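Long-range contacts in tyrocidine synthase 2 (Brevibacillus parabrevis, PDB 6TA8), which is a nonribosomal peptide synthetase, represented here by a region of the condensation-domain family: residues A[41-45]-A[162-166]; A[56-60]-A[167-172]; A[208-213]-A[362-368]; A[303-307]-A[319-324]. One frame throughout, in Å; residues are numbered along the deposited sequence.

Contact 1: residues A[41-45]-A[162-166]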
loop_
_atom_site.group_PDB
_atom_site.type_symbol
_atom_site.label_atom_id
_atom_site.label_comp_id
_atom_site.label_asym_id
_atom_site.label_seq_id
_atom_site.Cartn_x
_atom_site.Cartn_y
_atom_site.Cartn_z
ATOM N N GLN A 41 0.877 -2.135 -12.048
ATOM C CA GLN A 41 1.498 -1.064 -12.815
ATOM C C GLN A 41 0.646 -0.683 -14.019
ATOM O O GLN A 41 0.530 0.503 -14.350
ATOM C CB GLN A 41 2.901 -1.481 -13.255
ATOM C CG GLN A 41 3.928 -1.458 -12.135
ATOM C CD GLN A 41 5.256 -2.055 -12.550
ATOM O OE1 GLN A 41 5.318 -2.892 -13.451
ATOM N NE2 GLN A 41 6.328 -1.627 -11.895
ATOM N N LYS A 42 0.044 -1.674 -14.681
ATOM C CA LYS A 42 -0.875 -1.386 -15.779
ATOM C C LYS A 42 -2.096 -0.622 -15.284
ATOM O O LYS A 42 -2.597 0.276 -15.971
ATOM C CB LYS A 42 -1.303 -2.685 -16.462
ATOM C CG LYS A 42 -0.467 -3.075 -17.668
ATOM C CD LYS A 42 -1.183 -4.131 -18.499
ATOM C CE LYS A 42 -0.461 -4.400 -19.808
ATOM N NZ LYS A 42 0.817 -5.135 -19.597
ATOM N N TRP A 43 -2.591 -0.971 -14.095
ATOM C CA TRP A 43 -3.748 -0.282 -13.534
ATOM C C TRP A 43 -3.447 1.184 -13.251
ATOM O O TRP A 43 -4.343 2.031 -13.345
ATOM C CB TRP A 43 -4.205 -0.995 -12.260
ATOM C CG TRP A 43 -5.163 -0.210 -11.419
ATOM C CD1 TRP A 43 -6.523 -0.195 -11.525
ATOM C CD2 TRP A 43 -4.836 0.667 -10.334
ATOM N NE1 TRP A 43 -7.063 0.640 -10.577
ATOM C CE2 TRP A 43 -6.047 1.182 -9.833
ATOM C CE3 TRP A 43 -3.635 1.070 -9.741
ATOM C CZ2 TRP A 43 -6.094 2.079 -8.768
ATOM C CZ3 TRP A 43 -3.684 1.959 -8.682
ATOM C CH2 TRP A 43 -4.904 2.454 -8.207
ATOM N N PHE A 44 -2.198 1.504 -12.908
ATOM C CA PHE A 44 -1.837 2.890 -12.626
ATOM C C PHE A 44 -1.875 3.741 -13.890
ATOM O O PHE A 44 -2.358 4.879 -13.865
ATOM C CB PHE A 44 -0.453 2.946 -11.978
ATOM C CG PHE A 44 0.102 4.337 -11.843
ATOM C CD1 PHE A 44 -0.299 5.161 -10.805
ATOM C CD2 PHE A 44 1.033 4.819 -12.751
ATOM C CE1 PHE A 44 0.212 6.439 -10.677
ATOM C CE2 PHE A 44 1.546 6.097 -12.630
ATOM C CZ PHE A 44 1.135 6.908 -11.591
ATOM N N PHE A 45 -1.376 3.205 -15.006
ATOM C CA PHE A 45 -1.351 3.967 -16.250
ATOM C C PHE A 45 -2.718 4.024 -16.917
ATOM O O PHE A 45 -3.047 5.030 -17.556
ATOM C CB PHE A 45 -0.322 3.368 -17.209
ATOM C CG PHE A 45 1.100 3.603 -16.790
ATOM C CD1 PHE A 45 1.658 4.868 -16.870
ATOM C CD2 PHE A 45 1.877 2.563 -16.311
ATOM C CE1 PHE A 45 2.963 5.090 -16.481
ATOM C CE2 PHE A 45 3.183 2.778 -15.920
ATOM C CZ PHE A 45 3.727 4.044 -16.007
ATOM N N ILE A 162 9.505 8.152 -2.428
ATOM C CA ILE A 162 9.712 7.286 -3.582
ATOM C C ILE A 162 8.391 7.138 -4.321
ATOM O O ILE A 162 7.340 6.954 -3.698
ATOM C CB ILE A 162 10.255 5.900 -3.171
ATOM C CG1 ILE A 162 11.471 6.045 -2.254
ATOM C CG2 ILE A 162 10.616 5.082 -4.398
ATOM C CD1 ILE A 162 12.019 4.727 -1.768
ATOM N N HIS A 163 8.448 7.218 -5.649
ATOM C CA HIS A 163 7.256 7.018 -6.463
ATOM C C HIS A 163 6.679 5.628 -6.221
ATOM O O HIS A 163 7.413 4.644 -6.102
ATOM C CB HIS A 163 7.588 7.203 -7.943
ATOM C CG HIS A 163 6.392 7.473 -8.801
ATOM N ND1 HIS A 163 5.611 6.467 -9.329
ATOM C CD2 HIS A 163 5.843 8.637 -9.225
ATOM C CE1 HIS A 163 4.633 6.999 -10.039
ATOM N NE2 HIS A 163 4.751 8.314 -9.994
ATOM N N HIS A 164 5.349 5.554 -6.151
ATOM C CA HIS A 164 4.664 4.318 -5.790
ATOM C C HIS A 164 4.854 3.203 -6.812
ATOM O O HIS A 164 4.473 2.062 -6.530
ATOM C CB HIS A 164 3.171 4.591 -5.602
ATOM C CG HIS A 164 2.487 3.620 -4.690
ATOM N ND1 HIS A 164 3.046 2.411 -4.334
ATOM C CD2 HIS A 164 1.289 3.681 -4.062
ATOM C CE1 HIS A 164 2.223 1.770 -3.524
ATOM N NE2 HIS A 164 1.149 2.518 -3.344
ATOM N N LEU A 165 5.432 3.495 -7.977
ATOM C CA LEU A 165 5.560 2.491 -9.024
ATOM C C LEU A 165 6.629 1.446 -8.732
ATOM O O LEU A 165 6.720 0.465 -9.477
ATOM C CB LEU A 165 5.864 3.169 -10.362
ATOM C CG LEU A 165 4.664 3.562 -11.225
ATOM C CD1 LEU A 165 5.123 4.355 -12.439
ATOM C CD2 LEU A 165 3.883 2.327 -11.650
ATOM N N VAL A 166 7.430 1.621 -7.680
ATOM C CA VAL A 166 8.559 0.728 -7.430
ATOM C C VAL A 166 8.645 0.340 -5.958
ATOM O O VAL A 166 9.634 -0.266 -5.530
ATOM C CB VAL A 166 9.881 1.372 -7.892
ATOM C CG1 VAL A 166 9.954 1.428 -9.411
ATOM C CG2 VAL A 166 10.032 2.762 -7.293
#

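Contact 2: residues A[56-60]-A[167-172]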
loop_
_atom_site.group_PDB
_atom_site.type_symbol
_atom_site.label_atom_id
_atom_site.label_comp_id
_atom_site.label_asym_id
_atom_site.label_seq_id
_atom_site.Cartn_x
_atom_site.Cartn_y
_atom_site.Cartn_z
ATOM N N ASN A 56 3.246 9.194 -4.808
ATOM C CA ASN A 56 4.356 8.540 -4.132
ATOM C C ASN A 56 3.924 7.967 -2.786
ATOM O O ASN A 56 2.772 8.087 -2.362
ATOM C CB ASN A 56 5.516 9.522 -3.928
ATOM C CG ASN A 56 5.667 10.500 -5.075
ATOM O OD1 ASN A 56 5.446 10.158 -6.237
ATOM N ND2 ASN A 56 6.049 11.730 -4.754
ATOM N N GLN A 57 4.884 7.321 -2.129
ATOM C CA GLN A 57 4.819 6.958 -0.722
ATOM C C GLN A 57 6.088 7.473 -0.060
ATOM O O GLN A 57 7.166 7.431 -0.660
ATOM C CB GLN A 57 4.692 5.439 -0.527
ATOM C CG GLN A 57 3.296 4.889 -0.776
ATOM C CD GLN A 57 3.204 3.398 -0.520
ATOM O OE1 GLN A 57 4.216 2.695 -0.502
ATOM N NE2 GLN A 57 1.985 2.905 -0.323
ATOM N N ALA A 58 5.964 7.970 1.168
ATOM C CA ALA A 58 7.100 8.600 1.824
ATOM C C ALA A 58 7.035 8.369 3.325
ATOM O O ALA A 58 5.958 8.174 3.896
ATOM C CB ALA A 58 7.153 10.104 1.524
ATOM N N VAL A 59 8.211 8.387 3.956
ATOM C CA VAL A 59 8.339 8.307 5.403
ATOM C C VAL A 59 9.297 9.400 5.859
ATOM O O VAL A 59 10.220 9.788 5.135
ATOM C CB VAL A 59 8.828 6.917 5.878
ATOM C CG1 VAL A 59 7.867 5.823 5.431
ATOM C CG2 VAL A 59 10.239 6.630 5.376
ATOM N N MET A 60 9.065 9.906 7.067
ATOM C CA MET A 60 9.899 10.939 7.669
ATOM C C MET A 60 10.560 10.358 8.909
ATOM O O MET A 60 9.872 9.997 9.870
ATOM C CB MET A 60 9.073 12.180 8.020
ATOM C CG MET A 60 9.867 13.310 8.657
ATOM S SD MET A 60 10.800 14.291 7.465
ATOM C CE MET A 60 9.476 15.156 6.625
ATOM N N VAL A 167 7.623 0.681 -5.171
ATOM C CA VAL A 167 7.619 0.400 -3.739
ATOM C C VAL A 167 6.203 0.074 -3.291
ATOM O O VAL A 167 5.219 0.497 -3.903
ATOM C CB VAL A 167 8.167 1.581 -2.898
ATOM C CG1 VAL A 167 9.686 1.636 -2.958
ATOM C CG2 VAL A 167 7.551 2.890 -3.360
ATOM N N ASP A 168 6.105 -0.682 -2.200
ATOM C CA ASP A 168 4.837 -0.933 -1.528
ATOM C C ASP A 168 5.113 -1.071 -0.033
ATOM O O ASP A 168 6.217 -0.784 0.439
ATOM C CB ASP A 168 4.128 -2.157 -2.123
ATOM C CG ASP A 168 4.963 -3.426 -2.046
ATOM O OD1 ASP A 168 6.102 -3.382 -1.539
ATOM O OD2 ASP A 168 4.469 -4.479 -2.501
ATOM N N GLY A 169 4.103 -1.522 0.713
ATOM C CA GLY A 169 4.231 -1.578 2.164
ATOM C C GLY A 169 5.360 -2.479 2.627
ATOM O O GLY A 169 6.161 -2.101 3.485
ATOM N N VAL A 170 5.436 -3.689 2.066
ATOM C CA VAL A 170 6.485 -4.624 2.465
ATOM C C VAL A 170 7.854 -4.102 2.050
ATOM O O VAL A 170 8.846 -4.280 2.768
ATOM C CB VAL A 170 6.205 -6.021 1.880
ATOM C CG1 VAL A 170 7.344 -6.978 2.203
ATOM C CG2 VAL A 170 4.887 -6.564 2.409
ATOM N N SER A 171 7.933 -3.440 0.891
ATOM C CA SER A 171 9.205 -2.888 0.435
ATOM C C SER A 171 9.751 -1.849 1.406
ATOM O O SER A 171 10.971 -1.716 1.549
ATOM C CB SER A 171 9.043 -2.275 -0.958
ATOM O OG SER A 171 8.616 -3.244 -1.901
ATOM N N TRP A 172 8.870 -1.109 2.082
ATOM C CA TRP A 172 9.332 -0.112 3.042
ATOM C C TRP A 172 9.951 -0.762 4.273
ATOM O O TRP A 172 10.887 -0.205 4.859
ATOM C CB TRP A 172 8.177 0.805 3.445
ATOM C CG TRP A 172 7.914 1.897 2.453
ATOM C CD1 TRP A 172 6.865 1.982 1.584
ATOM C CD2 TRP A 172 8.717 3.062 2.227
ATOM N NE1 TRP A 172 6.965 3.127 0.831
ATOM C CE2 TRP A 172 8.095 3.807 1.207
ATOM C CE3 TRP A 172 9.903 3.545 2.788
ATOM C CZ2 TRP A 172 8.616 5.009 0.737
ATOM C CZ3 TRP A 172 10.420 4.739 2.321
ATOM C CH2 TRP A 172 9.777 5.458 1.305
#

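Contact 3: residues A[208-213]-A[362-368]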
loop_
_atom_site.group_PDB
_atom_site.type_symbol
_atom_site.label_atom_id
_atom_site.label_comp_id
_atom_site.label_asym_id
_atom_site.label_seq_id
_atom_site.Cartn_x
_atom_site.Cartn_y
_atom_site.Cartn_z
ATOM N N LEU A 208 5.747 -13.737 -14.017
ATOM C CA LEU A 208 4.332 -13.418 -13.868
ATOM C C LEU A 208 3.564 -13.635 -15.165
ATOM O O LEU A 208 2.381 -13.994 -15.129
ATOM C CB LEU A 208 4.171 -11.976 -13.387
ATOM C CG LEU A 208 2.859 -11.611 -12.693
ATOM C CD1 LEU A 208 2.624 -12.490 -11.476
ATOM C CD2 LEU A 208 2.876 -10.148 -12.297
ATOM N N GLN A 209 4.212 -13.427 -16.313
ATOM C CA GLN A 209 3.538 -13.657 -17.587
ATOM C C GLN A 209 3.408 -15.147 -17.880
ATOM O O GLN A 209 2.400 -15.588 -18.444
ATOM C CB GLN A 209 4.289 -12.945 -18.713
ATOM C CG GLN A 209 3.655 -13.108 -20.087
ATOM C CD GLN A 209 2.244 -12.553 -20.152
ATOM O OE1 GLN A 209 1.973 -11.451 -19.675
ATOM N NE2 GLN A 209 1.336 -13.318 -20.745
ATOM N N LYS A 210 4.416 -15.938 -17.505
ATOM C CA LYS A 210 4.323 -17.384 -17.675
ATOM C C LYS A 210 3.227 -17.968 -16.793
ATOM O O LYS A 210 2.442 -18.811 -17.243
ATOM C CB LYS A 210 5.668 -18.038 -17.364
ATOM C CG LYS A 210 6.785 -17.654 -18.321
ATOM C CD LYS A 210 8.115 -18.234 -17.870
ATOM C CE LYS A 210 9.228 -17.897 -18.849
ATOM N NZ LYS A 210 10.552 -18.376 -18.367
ATOM N N TYR A 211 3.157 -17.531 -15.534
ATOM C CA TYR A 211 2.075 -17.961 -14.656
ATOM C C TYR A 211 0.729 -17.431 -15.132
ATOM O O TYR A 211 -0.309 -18.039 -14.849
ATOM C CB TYR A 211 2.359 -17.508 -13.223
ATOM C CG TYR A 211 1.248 -17.803 -12.242
ATOM C CD1 TYR A 211 1.063 -19.083 -11.735
ATOM C CD2 TYR A 211 0.388 -16.800 -11.816
ATOM C CE1 TYR A 211 0.050 -19.355 -10.835
ATOM C CE2 TYR A 211 -0.628 -17.062 -10.918
ATOM C CZ TYR A 211 -0.793 -18.341 -10.430
ATOM O OH TYR A 211 -1.803 -18.605 -9.535
ATOM N N ALA A 212 0.727 -16.307 -15.853
ATOM C CA ALA A 212 -0.519 -15.775 -16.393
ATOM C C ALA A 212 -1.114 -16.711 -17.436
ATOM O O ALA A 212 -2.335 -16.898 -17.487
ATOM C CB ALA A 212 -0.281 -14.390 -16.994
ATOM N N ASP A 213 -0.269 -17.307 -18.274
ATOM C CA ASP A 213 -0.710 -18.232 -19.307
ATOM C C ASP A 213 -0.643 -19.685 -18.859
ATOM O O ASP A 213 -0.871 -20.586 -19.672
ATOM C CB ASP A 213 0.116 -18.034 -20.579
ATOM C CG ASP A 213 -0.193 -16.721 -21.271
ATOM O OD1 ASP A 213 -1.384 -16.350 -21.332
ATOM O OD2 ASP A 213 0.752 -16.060 -21.749
ATOM N N ILE A 362 -4.492 -10.500 -12.764
ATOM C CA ILE A 362 -3.646 -11.166 -13.748
ATOM C C ILE A 362 -4.491 -11.681 -14.903
ATOM O O ILE A 362 -4.047 -11.691 -16.057
ATOM C CB ILE A 362 -2.839 -12.302 -13.087
ATOM C CG1 ILE A 362 -1.984 -11.762 -11.942
ATOM C CG2 ILE A 362 -1.952 -12.999 -14.103
ATOM C CD1 ILE A 362 -1.128 -12.820 -11.279
ATOM N N LEU A 363 -5.727 -12.096 -14.616
ATOM C CA LEU A 363 -6.600 -12.639 -15.648
ATOM C C LEU A 363 -7.145 -11.567 -16.584
ATOM O O LEU A 363 -7.532 -11.889 -17.712
ATOM C CB LEU A 363 -7.762 -13.402 -15.004
ATOM C CG LEU A 363 -7.459 -14.803 -14.467
ATOM C CD1 LEU A 363 -8.579 -15.287 -13.555
ATOM C CD2 LEU A 363 -7.231 -15.783 -15.608
ATOM N N ARG A 364 -7.186 -10.306 -16.151
ATOM C CA ARG A 364 -7.723 -9.233 -16.978
ATOM C C ARG A 364 -6.650 -8.347 -17.596
ATOM O O ARG A 364 -6.981 -7.493 -18.424
ATOM C CB ARG A 364 -8.687 -8.358 -16.165
ATOM C CG ARG A 364 -8.058 -7.677 -14.967
ATOM C CD ARG A 364 -8.988 -6.630 -14.374
ATOM N NE ARG A 364 -9.224 -5.519 -15.289
ATOM C CZ ARG A 364 -8.485 -4.414 -15.329
ATOM N NH1 ARG A 364 -7.453 -4.272 -14.510
ATOM N NH2 ARG A 364 -8.775 -3.451 -16.194
ATOM N N THR A 365 -5.385 -8.525 -17.225
ATOM C CA THR A 365 -4.313 -7.677 -17.729
ATOM C C THR A 365 -3.190 -8.436 -18.420
ATOM O O THR A 365 -2.513 -7.855 -19.270
ATOM C CB THR A 365 -3.706 -6.842 -16.590
ATOM O OG1 THR A 365 -3.443 -7.686 -15.463
ATOM C CG2 THR A 365 -4.659 -5.732 -16.175
ATOM N N LEU A 366 -2.974 -9.711 -18.086
ATOM C CA LEU A 366 -1.846 -10.461 -18.619
ATOM C C LEU A 366 -2.223 -11.736 -19.358
ATOM O O LEU A 366 -1.445 -12.179 -20.210
ATOM C CB LEU A 366 -0.867 -10.830 -17.492
ATOM C CG LEU A 366 -0.306 -9.686 -16.646
ATOM C CD1 LEU A 366 0.671 -10.229 -15.615
ATOM C CD2 LEU A 366 0.358 -8.637 -17.524
ATOM N N THR A 367 -3.373 -12.339 -19.063
ATOM C CA THR A 367 -3.733 -13.608 -19.683
ATOM C C THR A 367 -4.013 -13.418 -21.169
ATOM O O THR A 367 -4.798 -12.548 -21.560
ATOM C CB THR A 367 -4.951 -14.212 -18.987
ATOM O OG1 THR A 367 -4.647 -14.440 -17.605
ATOM C CG2 THR A 367 -5.336 -15.534 -19.636
ATOM N N THR A 368 -3.373 -14.242 -21.998
ATOM C CA THR A 368 -3.453 -14.139 -23.454
ATOM C C THR A 368 -4.395 -15.173 -24.056
ATOM O O THR A 368 -4.069 -15.798 -25.069
ATOM C CB THR A 368 -2.062 -14.274 -24.067
ATOM O OG1 THR A 368 -1.725 -15.663 -24.184
ATOM C CG2 THR A 368 -1.025 -13.581 -23.198
#

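Contact 4: residues A[303-307]-A[319-324]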
loop_
_atom_site.group_PDB
_atom_site.type_symbol
_atom_site.label_atom_id
_atom_site.label_comp_id
_atom_site.label_asym_id
_atom_site.label_seq_id
_atom_site.Cartn_x
_atom_site.Cartn_y
_atom_site.Cartn_z
ATOM N N GLU A 303 -6.710 -5.141 -0.749
ATOM C CA GLU A 303 -5.357 -5.196 -1.282
ATOM C C GLU A 303 -4.521 -6.186 -0.482
ATOM O O GLU A 303 -4.568 -6.201 0.751
ATOM C CB GLU A 303 -4.699 -3.814 -1.254
ATOM C CG GLU A 303 -5.466 -2.747 -2.024
ATOM C CD GLU A 303 -4.734 -1.419 -2.071
ATOM O OE1 GLU A 303 -3.774 -1.236 -1.293
ATOM O OE2 GLU A 303 -5.119 -0.559 -2.891
ATOM N N GLY A 304 -3.755 -7.017 -1.197
ATOM C CA GLY A 304 -2.872 -7.979 -0.582
ATOM C C GLY A 304 -1.422 -7.710 -0.956
ATOM O O GLY A 304 -1.119 -6.903 -1.845
ATOM N N HIS A 305 -0.519 -8.404 -0.259
ATOM C CA HIS A 305 0.908 -8.208 -0.496
ATOM C C HIS A 305 1.302 -8.596 -1.914
ATOM O O HIS A 305 2.211 -7.991 -2.493
ATOM C CB HIS A 305 1.728 -9.004 0.520
ATOM C CG HIS A 305 1.659 -8.461 1.912
ATOM N ND1 HIS A 305 2.433 -8.951 2.942
ATOM C CD2 HIS A 305 0.908 -7.469 2.447
ATOM C CE1 HIS A 305 2.162 -8.285 4.050
ATOM N NE2 HIS A 305 1.240 -7.380 3.778
ATOM N N GLY A 306 0.635 -9.597 -2.486
ATOM C CA GLY A 306 0.899 -10.003 -3.851
ATOM C C GLY A 306 2.178 -10.778 -4.064
ATOM O O GLY A 306 2.541 -11.038 -5.215
ATOM N N ARG A 307 2.877 -11.150 -2.998
ATOM C CA ARG A 307 4.101 -11.945 -3.101
ATOM C C ARG A 307 3.801 -13.429 -2.920
ATOM O O ARG A 307 4.389 -14.109 -2.079
ATOM C CB ARG A 307 5.127 -11.460 -2.085
ATOM C CG ARG A 307 5.678 -10.068 -2.376
ATOM C CD ARG A 307 6.430 -9.503 -1.179
ATOM N NE ARG A 307 7.410 -8.489 -1.564
ATOM C CZ ARG A 307 7.150 -7.187 -1.639
ATOM N NH1 ARG A 307 5.936 -6.733 -1.356
ATOM N NH2 ARG A 307 8.104 -6.337 -1.997
ATOM N N THR A 319 12.887 -8.545 -1.955
ATOM C CA THR A 319 12.718 -7.823 -3.208
ATOM C C THR A 319 11.849 -6.591 -2.988
ATOM O O THR A 319 10.782 -6.676 -2.371
ATOM C CB THR A 319 12.094 -8.725 -4.273
ATOM O OG1 THR A 319 12.985 -9.808 -4.568
ATOM C CG2 THR A 319 11.823 -7.941 -5.550
ATOM N N ILE A 320 12.309 -5.450 -3.492
ATOM C CA ILE A 320 11.588 -4.188 -3.386
ATOM C C ILE A 320 10.866 -3.933 -4.702
ATOM O O ILE A 320 11.455 -4.074 -5.780
ATOM C CB ILE A 320 12.542 -3.033 -3.036
ATOM C CG1 ILE A 320 12.983 -3.144 -1.575
ATOM C CG2 ILE A 320 11.891 -1.683 -3.304
ATOM C CD1 ILE A 320 13.837 -1.995 -1.106
ATOM N N GLY A 321 9.592 -3.575 -4.614
ATOM C CA GLY A 321 8.797 -3.337 -5.803
ATOM C C GLY A 321 7.361 -3.075 -5.416
ATOM O O GLY A 321 7.003 -3.069 -4.235
ATOM N N TRP A 322 6.537 -2.849 -6.437
ATOM C CA TRP A 322 5.099 -2.646 -6.256
ATOM C C TRP A 322 4.406 -3.968 -6.570
ATOM O O TRP A 322 4.051 -4.251 -7.714
ATOM C CB TRP A 322 4.586 -1.509 -7.133
ATOM C CG TRP A 322 3.245 -0.988 -6.703
ATOM C CD1 TRP A 322 2.578 -1.297 -5.553
ATOM C CD2 TRP A 322 2.406 -0.071 -7.418
ATOM N NE1 TRP A 322 1.379 -0.628 -5.507
ATOM C CE2 TRP A 322 1.250 0.132 -6.640
ATOM C CE3 TRP A 322 2.523 0.600 -8.639
ATOM C CZ2 TRP A 322 0.218 0.977 -7.042
ATOM C CZ3 TRP A 322 1.496 1.440 -9.036
ATOM C CH2 TRP A 322 0.360 1.619 -8.241
ATOM N N PHE A 323 4.215 -4.784 -5.534
ATOM C CA PHE A 323 3.626 -6.109 -5.667
ATOM C C PHE A 323 2.145 -6.135 -5.312
ATOM O O PHE A 323 1.561 -7.219 -5.226
ATOM C CB PHE A 323 4.380 -7.111 -4.788
ATOM C CG PHE A 323 5.751 -7.459 -5.295
ATOM C CD1 PHE A 323 6.791 -6.546 -5.214
ATOM C CD2 PHE A 323 6.003 -8.707 -5.839
ATOM C CE1 PHE A 323 8.054 -6.869 -5.676
ATOM C CE2 PHE A 323 7.262 -9.036 -6.301
ATOM C CZ PHE A 323 8.289 -8.117 -6.221
ATOM N N THR A 324 1.529 -4.970 -5.110
ATOM C CA THR A 324 0.158 -4.908 -4.615
ATOM C C THR A 324 -0.801 -5.646 -5.541
ATOM O O THR A 324 -0.792 -5.442 -6.758
ATOM C CB THR A 324 -0.274 -3.449 -4.459
ATOM O OG1 THR A 324 0.427 -2.857 -3.360
ATOM C CG2 THR A 324 -1.773 -3.352 -4.206
HETATM O O HOH W 1 -1.020 -0.046 -2.826
HETATM O O HOH W 2 1.923 -9.542 -7.473
#

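Contact 1: residues A[41-45]-A[162-166]
Leu165 is the residue that helix 39-46 grips with Gln41, Phe44 and Phe45. It belongs to the His-His-x-x-x-Asp-Gly signature of the condensation-domain family, here His163 to Gly169, which starts at the end of strand 155-163. The tight part of the contact is built around the two methyl groups of Leu165. Leu165 CD2 faces the helix at Gln41 CG (3.8 Å) and at Phe44 CD2 (3.9 Å). Leu165 CD1 meets Phe45 CZ at 3.8 Å and also reaches the Phe44 ring. Both phenylalanines cross the leucine at about a right angle. Phe44 CD2 also sits over the centre of the Phe45 ring, so the two rings form one apolar wall. Trp322 packs against Phe44 and Leu165 as well.

All five touching residues are buried; the His163 side is only more loosely filled. Phe44 CZ comes up to the edge of the His163 ring, 3.8 Å from His163 CE1, with the ring planes almost perpendicular (89°). The imidazole is fixed through both nitrogens: NE2 bonds to Arg52 O, and ND1 accepts from Leu165 N.

The polar link lies at Gln41. Its chain is extended beyond CG (chi2 172°), which carries the amide as far as the loop. OE1 is held by Thr38 N. Gln41 NE2 donates to Leu165 O over 3.2 Å at 162°, nearly along the C=O axis, and this oxygen lies in the amide plane of Gln41.

Contact 2: residues A[56-60]-A[167-172]
Gln57 and Val167 have their CA atoms 7.7 Å apart and Val59 and Trp172 8.8 Å, so segment 56-60 and the start of helix 169-187 are bridged by the Trp172 indole, which reaches the backbone of Gln57 as well as side chains. Its nitrogen edge is turned to Gln57 and its six-membered ring to Val59.

Val59 CG1 lies over one face of the six-membered ring of Trp172, 4.2 Å from the centroid, as a CH-pi contact. The methyl is only 17° off the ring normal. The second methyl, Val59 CG2, touches Trp172 CZ3 at 3.6 Å. Gln57 approaches the other end of the indole with an extended chain (chi2 -178°). Gln57 OE1 sits near the ring plane and accepts a weak hydrogen bond from Trp172 NE1, 3.1 Å long. The bond is bent to 133° because OE1 is shifted toward CD1 of the indole.

Strand 56-63 pairs antiparallel with strand 155-163, and the turn from 155-163 into helix 169-187 carries the His-His-x-x-x-Asp-Gly signature of condensation domains. The helix packs on the sheet face presented by Gln57 and Val59. Ala58 and Met60 meet helix 122-134 instead.

Asp168, the aspartate of that motif, is the N-cap of the helix. Asp168 OD1 accepts from Ser171 N at 3.0 Å, a capping bond. OD2 is salt-bridged to Arg307 and also accepts from Phe323 N. Gln57 OE1 also touches Asp168 CA at 3.8 Å.

Contact 3: residues A[208-213]-A[362-368]
Apolar contacts join Ala212, Leu208 and Tyr211 to Ile362 and Leu366. Ala212 CB touches both Ile362 CG2 and Leu366 CB, 3.6 Å from each. Leu208 CD1 meets Ile362 CD1 at 3.8 Å, while its CG and CD2 lie against Leu366 CD1. Ile362 CD1 also reaches the edge of the Tyr211 ring. Pro39 closes this patch against Leu208, Ile362 and Leu366.

The hydrogen bonds lie beside it. Gln209 is bent at chi2 (61°), which folds its amide back over the helix end. Gln209 NE2 donates to Leu366 O at 3.1 Å and to Asp213 OD2 at 3.0 Å, both near the amide plane. These two bonds fix the rotation of the amide. Asp213 OD1 grips Thr368 twice. Thr368 N donates to the syn lone pair of Asp213 OD1 at 3.0 Å (163°), and Thr368 OG1 donates to that oxygen from above the carboxylate plane.

Within 362-368, Leu366 N and Thr367 OG1 reach Ile362 O from opposite faces of its plane. Both bonds tie the chain after residue 365 back to Ile362. This is helix-to-loop packing in the condensation-domain fold: the end of helix 201-212 lies against the chain that follows helix 359-365.

Contact 4: residues A[303-307]-A[319-324]
Arg307 lays its guanidinium flat on the ring of Phe323. The planes are 27° apart and the centres 4.2 Å, so this is an offset stack with cation-pi character. Arg307 CG is anti to its own carbonyl carbon (chi1 -68°), and the chain runs extended from CG to NE across the ring. Arg307 CG touches Phe323 CD2 at 3.7 Å on the way. At the far end Arg307 NH2 lies 3.5 Å from Phe323 CD1. Arg307 NH2 also donates to Thr319 O over 2.7 Å. That oxygen is near the guanidinium plane, so stack and bond together fix the group's rotation. NH2 is also bonded to Ser171 OG.

Gly306 has a positive phi (75°) and presents its CA directly to Phe323 O. The CA-H...O contact from Gly306 CA to Phe323 O is 3.2 Å long. Water 2 donates to Gly306 O and, over a longer 3.3 Å, to Phe323 O. Farther along, Glu303 places its chain beside Thr324 CG2. Water 1 joins its OE1, weakly, to Thr324 OG1, while OE2 is held by Gln326.

The segments lie at the two ends of the loop between antiparallel strands 297-304 and 325-332. The salt bridge from Arg307 NH1 to Asp168 OD2 connects this loop to the His-His-x-x-x-Asp-Gly motif, an aspartate-arginine pairing as in other condensation domains.

Contacts 1, 2 and 4 meet around the signature motif, with centres about 11 to 12 Å apart. Contacts 1 and 2 split the motif between them and share a sheet: Ile162 O and Gln57 N are 2.9 Å apart, a probable hydrogen bond between neighbouring strands. Contacts 2 and 4 are joined by the salt bridge of Asp168 OD2 and Arg307 NH1, 2.9 Å. Trp322 of contact 4 stacks on His164, and Trp322 CE3 lies 3.6 Å from Leu165 CA of contact 1. Contact 3 is peripheral, its centre about 26 Å from that of contact 2. It touches contact 1 only through Lys42, whose NZ is 4.1 Å from Leu366 CD2.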